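Local coordinates for D7 protein (Anopheles stephensi, PDB 3NHI) that binds and sequesters cysteinyl leukotrienes and thromboxane A2 analogues in mosquito saliva, and so modulates blood feeding on vertebrate hosts, at residues F155-E160 / K289-V294; D188-I193 / E237-Y242; L197-D202 / N256-H261; E209-F214 / E225-L230. All blocks are in the same frame, centred on the assembly; numbering follows the deposited sequence. Where two conformers were deposited one is given.

Interaction 1: F155-E160 / K289-V294; sequences FHAYCE and KLNTTV
T293 and A157 carry the contact between the first turns of helix 155-163 and the loop that follows helix 280-288. Van der Waals contacts come first, mostly methyl groups against backbone or carboxylate atoms. The methyl CG2 of T293 rests against the start of the helix, 3.5 Å from the backbone N of A157 and 4.0 Å from CB of H156. A157 CB points at the loop and meets its backbone, lying 3.5 Å from the carbonyl O of N291. E160 comes from one turn on, its chain extended, and slides past T293 in the opposite direction until its OE1 is 3.5 Å from T293 CG2.

Polar groups find their partners outside this interface. T293 OG1, set between its own N and carbonyl carbon (chi1 61°), is hydrogen-bonded to E262 and R176, and E160 OE2 to S170. Within the loop, V294 N donates to T292 OG1 in an ST turn, and that hydroxyl is also hydrogen-bonded to M287 O, back in helix 280-288.

Direct attraction between the two segments is therefore van der Waals in kind, with the threonine methyl as its pivot, whereas the loop's hydrogen bonds go to residues such as G152, S154 and R176.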
# COMPACT_ATOMS: atom_id res chain seq x y z
N PHE A 155 -2.54 -10.42 1.22
CA PHE A 155 -1.12 -10.71 1.24
C PHE A 155 -0.81 -12.04 1.91
O PHE A 155 0.08 -12.76 1.46
CB PHE A 155 -0.28 -9.56 1.82
CG PHE A 155 0.39 -8.74 0.76
CD1 PHE A 155 1.38 -9.31 -0.05
CD2 PHE A 155 0.02 -7.40 0.53
CE1 PHE A 155 1.98 -8.58 -1.08
CE2 PHE A 155 0.62 -6.66 -0.50
CZ PHE A 155 1.61 -7.25 -1.29
N HIS A 156 -1.59 -12.39 2.94
CA HIS A 156 -1.34 -13.65 3.62
C HIS A 156 -1.53 -14.84 2.66
O HIS A 156 -0.73 -15.77 2.68
CB HIS A 156 -2.23 -13.80 4.85
CG HIS A 156 -2.09 -12.68 5.83
ND1 HIS A 156 -2.33 -11.36 5.50
CD2 HIS A 156 -1.78 -12.68 7.15
CE1 HIS A 156 -2.15 -10.60 6.56
NE2 HIS A 156 -1.81 -11.38 7.58
N ALA A 157 -2.56 -14.79 1.81
CA ALA A 157 -2.78 -15.86 0.85
C ALA A 157 -1.75 -15.86 -0.27
O ALA A 157 -1.26 -16.93 -0.67
CB ALA A 157 -4.19 -15.77 0.28
N TYR A 158 -1.44 -14.68 -0.80
CA TYR A 158 -0.42 -14.54 -1.82
C TYR A 158 0.91 -15.12 -1.33
O TYR A 158 1.58 -15.89 -2.04
CB TYR A 158 -0.27 -13.06 -2.21
CG TYR A 158 0.92 -12.79 -3.09
CD1 TYR A 158 0.81 -12.86 -4.48
CD2 TYR A 158 2.17 -12.51 -2.54
CE1 TYR A 158 1.92 -12.63 -5.30
CE2 TYR A 158 3.28 -12.29 -3.34
CZ TYR A 158 3.15 -12.35 -4.71
OH TYR A 158 4.27 -12.14 -5.48
N CYS A 159 1.29 -14.76 -0.11
CA CYS A 159 2.56 -15.18 0.47
C CYS A 159 2.57 -16.67 0.82
O CYS A 159 3.59 -17.33 0.64
CB CYS A 159 2.88 -14.32 1.69
SG CYS A 159 3.13 -12.57 1.29
N GLU A 160 1.45 -17.19 1.31
CA GLU A 160 1.32 -18.63 1.56
C GLU A 160 1.64 -19.45 0.31
O GLU A 160 2.39 -20.43 0.37
CB GLU A 160 -0.08 -18.97 2.09
CG GLU A 160 -0.28 -20.45 2.41
CD GLU A 160 -1.72 -20.85 2.63
OE1 GLU A 160 -2.63 -20.04 2.36
OE2 GLU A 160 -1.95 -22.00 3.07
N LYS A 289 -15.50 -14.06 1.64
CA LYS A 289 -15.90 -13.61 0.30
C LYS A 289 -14.72 -13.43 -0.65
O LYS A 289 -14.91 -13.29 -1.86
CB LYS A 289 -16.67 -12.30 0.40
CG LYS A 289 -17.98 -12.41 1.18
CD LYS A 289 -18.53 -11.05 1.61
CE LYS A 289 -19.30 -10.35 0.49
NZ LYS A 289 -18.43 -9.46 -0.33
N LEU A 290 -13.51 -13.41 -0.10
CA LEU A 290 -12.32 -13.06 -0.86
C LEU A 290 -11.31 -14.20 -0.86
O LEU A 290 -11.53 -15.24 -0.23
CB LEU A 290 -11.71 -11.76 -0.29
CG LEU A 290 -12.62 -10.53 -0.35
CD1 LEU A 290 -12.07 -9.41 0.51
CD2 LEU A 290 -12.86 -10.04 -1.79
N ASN A 291 -10.20 -14.02 -1.57
CA ASN A 291 -9.15 -15.02 -1.63
C ASN A 291 -8.18 -14.80 -0.46
O ASN A 291 -7.17 -14.11 -0.58
CB ASN A 291 -8.44 -14.96 -3.00
CG ASN A 291 -7.33 -15.99 -3.14
OD1 ASN A 291 -7.18 -16.90 -2.33
ND2 ASN A 291 -6.52 -15.82 -4.18
N THR A 292 -8.53 -15.39 0.67
CA THR A 292 -7.81 -15.19 1.93
C THR A 292 -7.45 -16.52 2.57
O THR A 292 -7.75 -17.60 2.03
CB THR A 292 -8.64 -14.39 2.95
OG1 THR A 292 -9.72 -15.22 3.40
CG2 THR A 292 -9.19 -13.12 2.35
N THR A 293 -6.82 -16.45 3.75
CA THR A 293 -6.39 -17.64 4.47
C THR A 293 -7.36 -18.01 5.60
O THR A 293 -7.02 -18.76 6.50
CB THR A 293 -4.97 -17.48 5.05
OG1 THR A 293 -4.93 -16.38 5.96
CG2 THR A 293 -3.95 -17.26 3.94
N VAL A 294 -8.59 -17.49 5.51
CA VAL A 294 -9.62 -17.71 6.53
C VAL A 294 -10.07 -19.18 6.60
O VAL A 294 -9.98 -19.91 5.61
CB VAL A 294 -10.83 -16.75 6.31
CG1 VAL A 294 -11.71 -17.21 5.14
CG2 VAL A 294 -11.65 -16.57 7.59

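Interaction 2: D188-I193 / E237-Y242; sequences DAIDCI and EAYDYY
This is a buried, mainly apolar helix-helix crossing within the PBP/GOBP family region: I190 of helix 184-196 packs on A238, Y239 and Y242 of helix 238-246. The short helical segments stand nearly perpendicular, at 91°, with their axes 8.6 Å apart.

I190 has the largest share of the buried surface. Its CD1 sits over the centre of the Y242 ring in a CH-pi contact, 3.7 Å from the centroid and 8° off the ring normal, and the two side chains cross at about a right angle. The other branch, CG2, lies anti to the backbone N and reaches the root of the same tyrosine, 3.7 Å from Y242 CB. CG1 also approaches the edge of the Y239 ring near its plane, the hydroxyl of that ring being hydrogen-bonded to G182 N.

At the start of the second helix the small A238 lets the backbones come close, its CB 3.5 Å from D191 CA. Beside this point one water joins the segments, donating to D191 OD2 at 2.7 Å and accepting from A238 N at 2.9 Å.

The chemistry is thus divided between an isoleucine whose two methyls pack on Y242 and a water link at the helix N-terminus. There the carboxylate of D191 would probably interact favourably with the helix dipole, through the water that takes up the A238 N-H.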
# COMPACT_ATOMS: atom_id res chain seq x y z
N ASP A 188 9.52 -17.41 5.70
CA ASP A 188 9.38 -16.78 4.40
C ASP A 188 8.01 -16.12 4.23
O ASP A 188 7.92 -14.95 3.82
CB ASP A 188 9.62 -17.78 3.27
CG ASP A 188 9.55 -17.13 1.92
OD1 ASP A 188 10.52 -16.40 1.56
OD2 ASP A 188 8.54 -17.29 1.22
N ALA A 189 6.95 -16.86 4.55
CA ALA A 189 5.60 -16.32 4.47
C ALA A 189 5.48 -15.03 5.27
O ALA A 189 4.93 -14.03 4.78
CB ALA A 189 4.57 -17.34 4.92
N ILE A 190 5.99 -15.04 6.50
CA ILE A 190 5.87 -13.89 7.38
C ILE A 190 6.68 -12.68 6.88
O ILE A 190 6.22 -11.54 6.99
CB ILE A 190 6.19 -14.27 8.86
CG1 ILE A 190 5.13 -15.25 9.42
CG2 ILE A 190 6.25 -13.03 9.75
CD1 ILE A 190 3.66 -14.74 9.40
N ASP A 191 7.86 -12.93 6.31
CA ASP A 191 8.62 -11.84 5.70
C ASP A 191 7.83 -11.21 4.54
O ASP A 191 7.71 -9.98 4.44
CB ASP A 191 9.99 -12.32 5.21
CG ASP A 191 10.79 -11.21 4.60
OD1 ASP A 191 10.98 -11.24 3.37
OD2 ASP A 191 11.21 -10.29 5.33
N CYS A 192 7.25 -12.06 3.70
CA CYS A 192 6.48 -11.62 2.56
C CYS A 192 5.26 -10.81 3.04
O CYS A 192 4.91 -9.77 2.46
CB CYS A 192 6.09 -12.85 1.73
SG CYS A 192 4.95 -12.57 0.36
N ILE A 193 4.62 -11.27 4.11
CA ILE A 193 3.46 -10.58 4.63
C ILE A 193 3.83 -9.24 5.26
O ILE A 193 3.19 -8.23 5.01
CB ILE A 193 2.69 -11.46 5.63
CG1 ILE A 193 2.08 -12.66 4.90
CG2 ILE A 193 1.59 -10.67 6.33
CD1 ILE A 193 1.67 -13.81 5.82
N GLU A 237 14.45 -9.93 11.98
CA GLU A 237 13.69 -10.50 10.87
C GLU A 237 12.20 -10.36 11.14
O GLU A 237 11.77 -10.33 12.30
CB GLU A 237 14.04 -11.97 10.65
CG GLU A 237 15.50 -12.17 10.29
CD GLU A 237 15.91 -13.61 10.08
OE1 GLU A 237 15.05 -14.52 10.17
OE2 GLU A 237 17.11 -13.84 9.82
N ALA A 238 11.41 -10.27 10.07
CA ALA A 238 9.96 -10.24 10.20
C ALA A 238 9.44 -11.31 11.15
O ALA A 238 8.65 -11.02 12.05
CB ALA A 238 9.30 -10.38 8.84
N TYR A 239 9.91 -12.55 10.97
CA TYR A 239 9.49 -13.65 11.83
C TYR A 239 9.78 -13.42 13.30
O TYR A 239 8.96 -13.77 14.15
CB TYR A 239 10.10 -14.98 11.37
CG TYR A 239 9.56 -16.15 12.15
CD1 TYR A 239 8.24 -16.58 11.97
CD2 TYR A 239 10.34 -16.80 13.10
CE1 TYR A 239 7.72 -17.65 12.70
CE2 TYR A 239 9.84 -17.86 13.83
CZ TYR A 239 8.52 -18.28 13.62
OH TYR A 239 8.01 -19.33 14.35
N ASP A 240 10.92 -12.79 13.60
CA ASP A 240 11.26 -12.46 14.99
C ASP A 240 10.23 -11.54 15.63
O ASP A 240 9.76 -11.81 16.74
CB ASP A 240 12.65 -11.86 15.09
CG ASP A 240 13.72 -12.78 14.54
OD1 ASP A 240 13.67 -14.00 14.82
OD2 ASP A 240 14.62 -12.28 13.85
N TYR A 241 9.84 -10.48 14.91
CA TYR A 241 8.84 -9.55 15.42
C TYR A 241 7.47 -10.20 15.58
O TYR A 241 6.78 -9.98 16.57
CB TYR A 241 8.74 -8.30 14.53
CG TYR A 241 10.02 -7.50 14.50
CD1 TYR A 241 10.73 -7.36 13.31
CD2 TYR A 241 10.54 -6.93 15.66
CE1 TYR A 241 11.93 -6.65 13.28
CE2 TYR A 241 11.72 -6.20 15.63
CZ TYR A 241 12.41 -6.06 14.43
OH TYR A 241 13.59 -5.36 14.39
N TYR A 242 7.11 -11.02 14.60
CA TYR A 242 5.88 -11.78 14.65
C TYR A 242 5.82 -12.67 15.91
O TYR A 242 4.82 -12.66 16.63
CB TYR A 242 5.79 -12.60 13.37
CG TYR A 242 4.63 -13.56 13.24
CD1 TYR A 242 3.32 -13.10 13.08
CD2 TYR A 242 4.84 -14.93 13.24
CE1 TYR A 242 2.26 -13.98 12.95
CE2 TYR A 242 3.79 -15.82 13.09
CZ TYR A 242 2.51 -15.34 12.94
OH TYR A 242 1.45 -16.22 12.81
O HOH W 1 12.73 -10.26 7.52

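Interaction 3: L197-D202 / N256-H261; sequences LRYMDD and NAFDFH
L197, with the largest buried area here, and H261, close behind, meet tip to tip. The leucine follows helix 184-196 and the histidine projects from helix 251-266. L197 CD2 stands over the centre of the imidazole, 3.8 Å from its centroid and 12° off the normal, a CH-pi contact; L197 CB covers the same ring nearer H261 CE1, at 3.7 Å.

The other methyl of L197 turns to F258, one helical turn before H261: CD1 is 3.6 Å from F258 CE1, the two side chains crossing at about a right angle. Y199 completes the group. Its OH lies at the edge of the F258 ring, near the ring plane and 3.6 Å from F258 CD1, while its CE2 is 3.9 Å from F258 CE1.

The polar ends of Y199 and H261 converge on a third helix, where D213 OD2 is hydrogen-bonded to both Y199 OH and H261 ND1. That shared carboxylate probably fixes the rotation of the imidazole, whose ND1 lies off its axis, and anchors the end of the tyrosine.

Just after L197, R198 takes a positive phi of 65° and closes helix 184-196 with a Schellman motif, a common helix C-cap that here turns the chain toward the short strand 200-201, with L197 and Y199, flanking R198 in sequence, both packing on helix 251-266 of this odorant-binding-protein-like domain.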
# COMPACT_ATOMS: atom_id res chain seq x y z
N LEU A 197 2.33 -5.73 4.02
CA LEU A 197 1.57 -4.86 4.92
C LEU A 197 2.31 -3.57 5.25
O LEU A 197 1.78 -2.74 5.99
CB LEU A 197 1.21 -5.59 6.21
CG LEU A 197 0.46 -6.92 6.11
CD1 LEU A 197 0.00 -7.36 7.49
CD2 LEU A 197 -0.70 -6.90 5.13
N ARG A 198 3.52 -3.43 4.72
CA ARG A 198 4.38 -2.25 4.95
C ARG A 198 4.81 -2.11 6.41
O ARG A 198 5.16 -1.03 6.87
CB ARG A 198 3.72 -0.98 4.40
CG ARG A 198 3.93 -0.75 2.89
CD ARG A 198 3.27 -1.83 1.99
NE ARG A 198 3.33 -1.42 0.58
CZ ARG A 198 2.79 -2.09 -0.43
NH1 ARG A 198 2.14 -3.23 -0.22
NH2 ARG A 198 2.90 -1.62 -1.67
N TYR A 199 4.78 -3.22 7.14
CA TYR A 199 5.42 -3.31 8.46
C TYR A 199 6.93 -3.15 8.36
O TYR A 199 7.59 -2.71 9.31
CB TYR A 199 5.15 -4.68 9.08
CG TYR A 199 3.78 -4.92 9.67
CD1 TYR A 199 2.73 -3.99 9.55
CD2 TYR A 199 3.53 -6.11 10.34
CE1 TYR A 199 1.48 -4.25 10.11
CE2 TYR A 199 2.29 -6.38 10.89
CZ TYR A 199 1.27 -5.46 10.79
OH TYR A 199 0.05 -5.76 11.35
N MET A 200 7.50 -3.59 7.24
CA MET A 200 8.92 -3.50 6.98
C MET A 200 9.14 -3.19 5.52
O MET A 200 8.31 -3.53 4.68
CB MET A 200 9.63 -4.82 7.30
CG MET A 200 9.50 -5.25 8.74
SD MET A 200 10.38 -6.78 9.13
CE MET A 200 12.04 -6.15 9.34
N ASP A 201 10.25 -2.53 5.23
CA ASP A 201 10.67 -2.32 3.85
C ASP A 201 12.19 -2.40 3.80
O ASP A 201 12.80 -2.90 4.73
CB ASP A 201 10.09 -1.01 3.26
CG ASP A 201 10.67 0.26 3.89
OD1 ASP A 201 10.15 1.34 3.52
OD2 ASP A 201 11.60 0.20 4.72
N ASP A 202 12.79 -1.91 2.71
CA ASP A 202 14.25 -1.97 2.57
C ASP A 202 15.02 -1.19 3.66
O ASP A 202 16.21 -1.43 3.88
CB ASP A 202 14.68 -1.54 1.16
CG ASP A 202 14.34 -2.58 0.09
OD1 ASP A 202 13.98 -3.73 0.44
OD2 ASP A 202 14.43 -2.23 -1.11
N ASN A 256 -6.09 -9.92 16.27
CA ASN A 256 -7.22 -9.16 15.73
C ASN A 256 -6.75 -8.08 14.74
O ASN A 256 -7.37 -7.89 13.70
CB ASN A 256 -8.05 -8.55 16.86
CG ASN A 256 -8.75 -9.61 17.70
OD1 ASN A 256 -8.92 -10.75 17.27
ND2 ASN A 256 -9.19 -9.23 18.89
N ALA A 257 -5.65 -7.41 15.08
CA ALA A 257 -5.08 -6.37 14.22
C ALA A 257 -4.55 -6.94 12.91
O ALA A 257 -4.79 -6.38 11.84
CB ALA A 257 -3.97 -5.64 14.96
N PHE A 258 -3.85 -8.06 13.00
CA PHE A 258 -3.24 -8.71 11.84
C PHE A 258 -4.31 -9.33 10.94
O PHE A 258 -4.21 -9.25 9.71
CB PHE A 258 -2.28 -9.77 12.37
CG PHE A 258 -1.20 -10.23 11.42
CD1 PHE A 258 -0.27 -9.35 10.85
CD2 PHE A 258 -1.05 -11.59 11.20
CE1 PHE A 258 0.77 -9.84 10.03
CE2 PHE A 258 -0.03 -12.08 10.40
CZ PHE A 258 0.90 -11.21 9.81
N ASP A 259 -5.35 -9.92 11.55
CA ASP A 259 -6.47 -10.47 10.79
C ASP A 259 -7.23 -9.36 10.07
O ASP A 259 -7.61 -9.52 8.90
CB ASP A 259 -7.46 -11.23 11.70
CG ASP A 259 -6.89 -12.50 12.30
OD1 ASP A 259 -5.83 -12.99 11.84
OD2 ASP A 259 -7.55 -13.05 13.21
N PHE A 260 -7.43 -8.22 10.73
CA PHE A 260 -8.11 -7.10 10.07
C PHE A 260 -7.27 -6.60 8.90
O PHE A 260 -7.81 -6.32 7.83
CB PHE A 260 -8.40 -5.97 11.07
CG PHE A 260 -9.24 -4.85 10.51
CD1 PHE A 260 -10.32 -5.11 9.66
CD2 PHE A 260 -8.99 -3.55 10.89
CE1 PHE A 260 -11.12 -4.06 9.18
CE2 PHE A 260 -9.78 -2.50 10.41
CZ PHE A 260 -10.86 -2.76 9.56
N HIS A 261 -5.95 -6.52 9.08
CA HIS A 261 -5.11 -6.13 7.96
C HIS A 261 -5.11 -7.19 6.86
O HIS A 261 -5.04 -6.84 5.67
CB HIS A 261 -3.69 -5.75 8.39
CG HIS A 261 -3.02 -4.79 7.45
ND1 HIS A 261 -1.94 -4.02 7.84
CD2 HIS A 261 -3.28 -4.44 6.17
CE1 HIS A 261 -1.55 -3.26 6.83
NE2 HIS A 261 -2.35 -3.49 5.80

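Interaction 4: E209-F214 / E225-L230; sequences EIVRDF and EVRSVL
V226 lies at the middle of this contact, touching F214, I210 and V211 on the facing helix. The two segments run roughly antiparallel, at 141°, with axes 10.0 Å apart. V226 CG2 is held over the centre of the F214 ring, 3.5 Å from the centroid and 5° off the normal, a CH-pi contact in which the methyl is within 3.9 Å of every ring carbon. The second methyl, CG1, anti to the backbone N (chi1 175°), faces the preceding turn and lies 3.9 Å from both I210 CG2 and V211 CG2.

To one end of the valine, I210 and L230 reach toward each other tip to tip, their CD1 atoms 3.9 Å apart. The same CG2 of V211 also lies over one face of the R227 guanidinium, toward its rim, with R227 NH2 at 3.9 Å; the arginine chain, extended from CG to NE, crosses V211 at about a right angle.

What places these groups lies in the next shell. R227 NH2 forms salt bridges with E223 and with D208, the latter on the partner helix 207-216, and these probably hold the flat group against V211. F214 packs also on H253 and F254 of helix 251-266, and L230 on Y241 and L245 of helix 238-246.

The inner part of the interface is accordingly held by dispersion between branched aliphatic groups and one aromatic face, while at its margin a valine methyl covers an arginine whose charge is met by two acids, one from each helix.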
# COMPACT_ATOMS: atom_id res chain seq x y z
N GLU A 209 3.73 1.72 11.66
CA GLU A 209 2.76 1.00 10.84
C GLU A 209 2.09 -0.11 11.63
O GLU A 209 0.89 -0.35 11.48
CB GLU A 209 3.41 0.44 9.57
CG GLU A 209 3.82 1.51 8.57
CD GLU A 209 2.69 2.47 8.21
OE1 GLU A 209 2.99 3.64 7.92
OE2 GLU A 209 1.51 2.05 8.20
N ILE A 210 2.86 -0.80 12.46
CA ILE A 210 2.26 -1.82 13.33
C ILE A 210 1.32 -1.15 14.35
O ILE A 210 0.20 -1.62 14.56
CB ILE A 210 3.34 -2.71 13.97
CG1 ILE A 210 4.11 -3.45 12.86
CG2 ILE A 210 2.72 -3.69 14.98
CD1 ILE A 210 5.28 -4.33 13.36
N VAL A 211 1.76 -0.04 14.94
CA VAL A 211 0.89 0.73 15.84
C VAL A 211 -0.40 1.13 15.13
O VAL A 211 -1.48 1.02 15.73
CB VAL A 211 1.62 1.96 16.42
CG1 VAL A 211 0.66 2.89 17.15
CG2 VAL A 211 2.73 1.50 17.36
N ARG A 212 -0.31 1.56 13.87
CA ARG A 212 -1.50 1.98 13.11
C ARG A 212 -2.55 0.86 13.07
O ARG A 212 -3.75 1.12 13.20
CB ARG A 212 -1.12 2.40 11.70
CG ARG A 212 -2.25 3.03 10.89
CD ARG A 212 -1.70 3.45 9.55
NE ARG A 212 -2.63 4.24 8.74
CZ ARG A 212 -3.42 3.73 7.80
NH1 ARG A 212 -3.43 2.42 7.58
NH2 ARG A 212 -4.21 4.52 7.10
N ASP A 213 -2.09 -0.38 12.94
CA ASP A 213 -3.01 -1.52 12.91
C ASP A 213 -3.73 -1.74 14.24
O ASP A 213 -4.89 -2.18 14.25
CB ASP A 213 -2.29 -2.79 12.48
CG ASP A 213 -2.14 -2.90 10.97
OD1 ASP A 213 -2.59 -1.99 10.25
OD2 ASP A 213 -1.62 -3.93 10.51
N PHE A 214 -3.06 -1.46 15.36
CA PHE A 214 -3.73 -1.49 16.66
C PHE A 214 -4.70 -0.32 16.82
O PHE A 214 -5.79 -0.48 17.38
CB PHE A 214 -2.70 -1.51 17.80
CG PHE A 214 -2.03 -2.84 18.00
CD1 PHE A 214 -1.00 -3.25 17.16
CD2 PHE A 214 -2.44 -3.69 19.02
CE1 PHE A 214 -0.38 -4.49 17.35
CE2 PHE A 214 -1.82 -4.92 19.22
CZ PHE A 214 -0.79 -5.32 18.37
N GLU A 225 2.70 -0.38 24.69
CA GLU A 225 3.00 -1.81 24.82
C GLU A 225 3.46 -2.40 23.50
O GLU A 225 4.36 -3.22 23.46
CB GLU A 225 1.78 -2.59 25.34
CG GLU A 225 1.25 -2.12 26.69
CD GLU A 225 2.34 -1.92 27.73
OE1 GLU A 225 2.89 -2.94 28.21
OE2 GLU A 225 2.62 -0.75 28.08
N VAL A 226 2.83 -1.96 22.40
CA VAL A 226 3.23 -2.41 21.07
C VAL A 226 4.68 -1.99 20.83
O VAL A 226 5.52 -2.80 20.43
CB VAL A 226 2.31 -1.82 19.98
CG1 VAL A 226 2.82 -2.18 18.58
CG2 VAL A 226 0.87 -2.30 20.18
N ARG A 227 5.00 -0.73 21.13
CA ARG A 227 6.35 -0.22 20.98
C ARG A 227 7.34 -0.99 21.84
O ARG A 227 8.42 -1.35 21.36
CB ARG A 227 6.40 1.28 21.28
CG ARG A 227 5.68 2.08 20.21
CD ARG A 227 5.77 3.60 20.38
NE ARG A 227 4.89 4.23 19.40
CZ ARG A 227 5.20 4.50 18.13
NH1 ARG A 227 6.42 4.23 17.66
NH2 ARG A 227 4.30 5.05 17.33
N SER A 228 6.97 -1.26 23.09
CA SER A 228 7.82 -2.00 24.02
C SER A 228 8.10 -3.43 23.55
O SER A 228 9.23 -3.91 23.64
CB SER A 228 7.16 -2.04 25.41
OG SER A 228 7.88 -2.87 26.30
N VAL A 229 7.07 -4.12 23.08
CA VAL A 229 7.23 -5.50 22.61
C VAL A 229 8.17 -5.56 21.40
O VAL A 229 9.04 -6.43 21.32
CB VAL A 229 5.86 -6.15 22.32
CG1 VAL A 229 6.02 -7.45 21.57
CG2 VAL A 229 5.10 -6.38 23.63
N LEU A 230 8.00 -4.63 20.46
CA LEU A 230 8.88 -4.59 19.31
C LEU A 230 10.31 -4.20 19.71
O LEU A 230 11.29 -4.79 19.23
CB LEU A 230 8.34 -3.62 18.25
CG LEU A 230 7.02 -4.04 17.59
CD1 LEU A 230 6.43 -2.90 16.78
CD2 LEU A 230 7.19 -5.29 16.73

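How the interactions relate
The four contacts knit together one half of the chain. Interaction 1 is tied to interaction 2 by the C159-C192 disulfide, SG to SG 2.0 Å, and reaches interaction 3 where H156 NE2 comes within 3.4 Å of F258 CE2. F258 also packs on interaction 2, its CZ 3.6 Å from I193 CG2. D213 of helix 207-216 links interactions 3 and 4, its OD2 2.6 Å from Y199 OH and 2.7 Å from H261 ND1. Interactions 1 and 4 do not touch, with centres about 23 Å apart. Interactions 2, 3 and 4 lie away from the ligand sites; in interaction 1 the N291 side chain is about 9 Å from that of K151, which binds leukotriene C4.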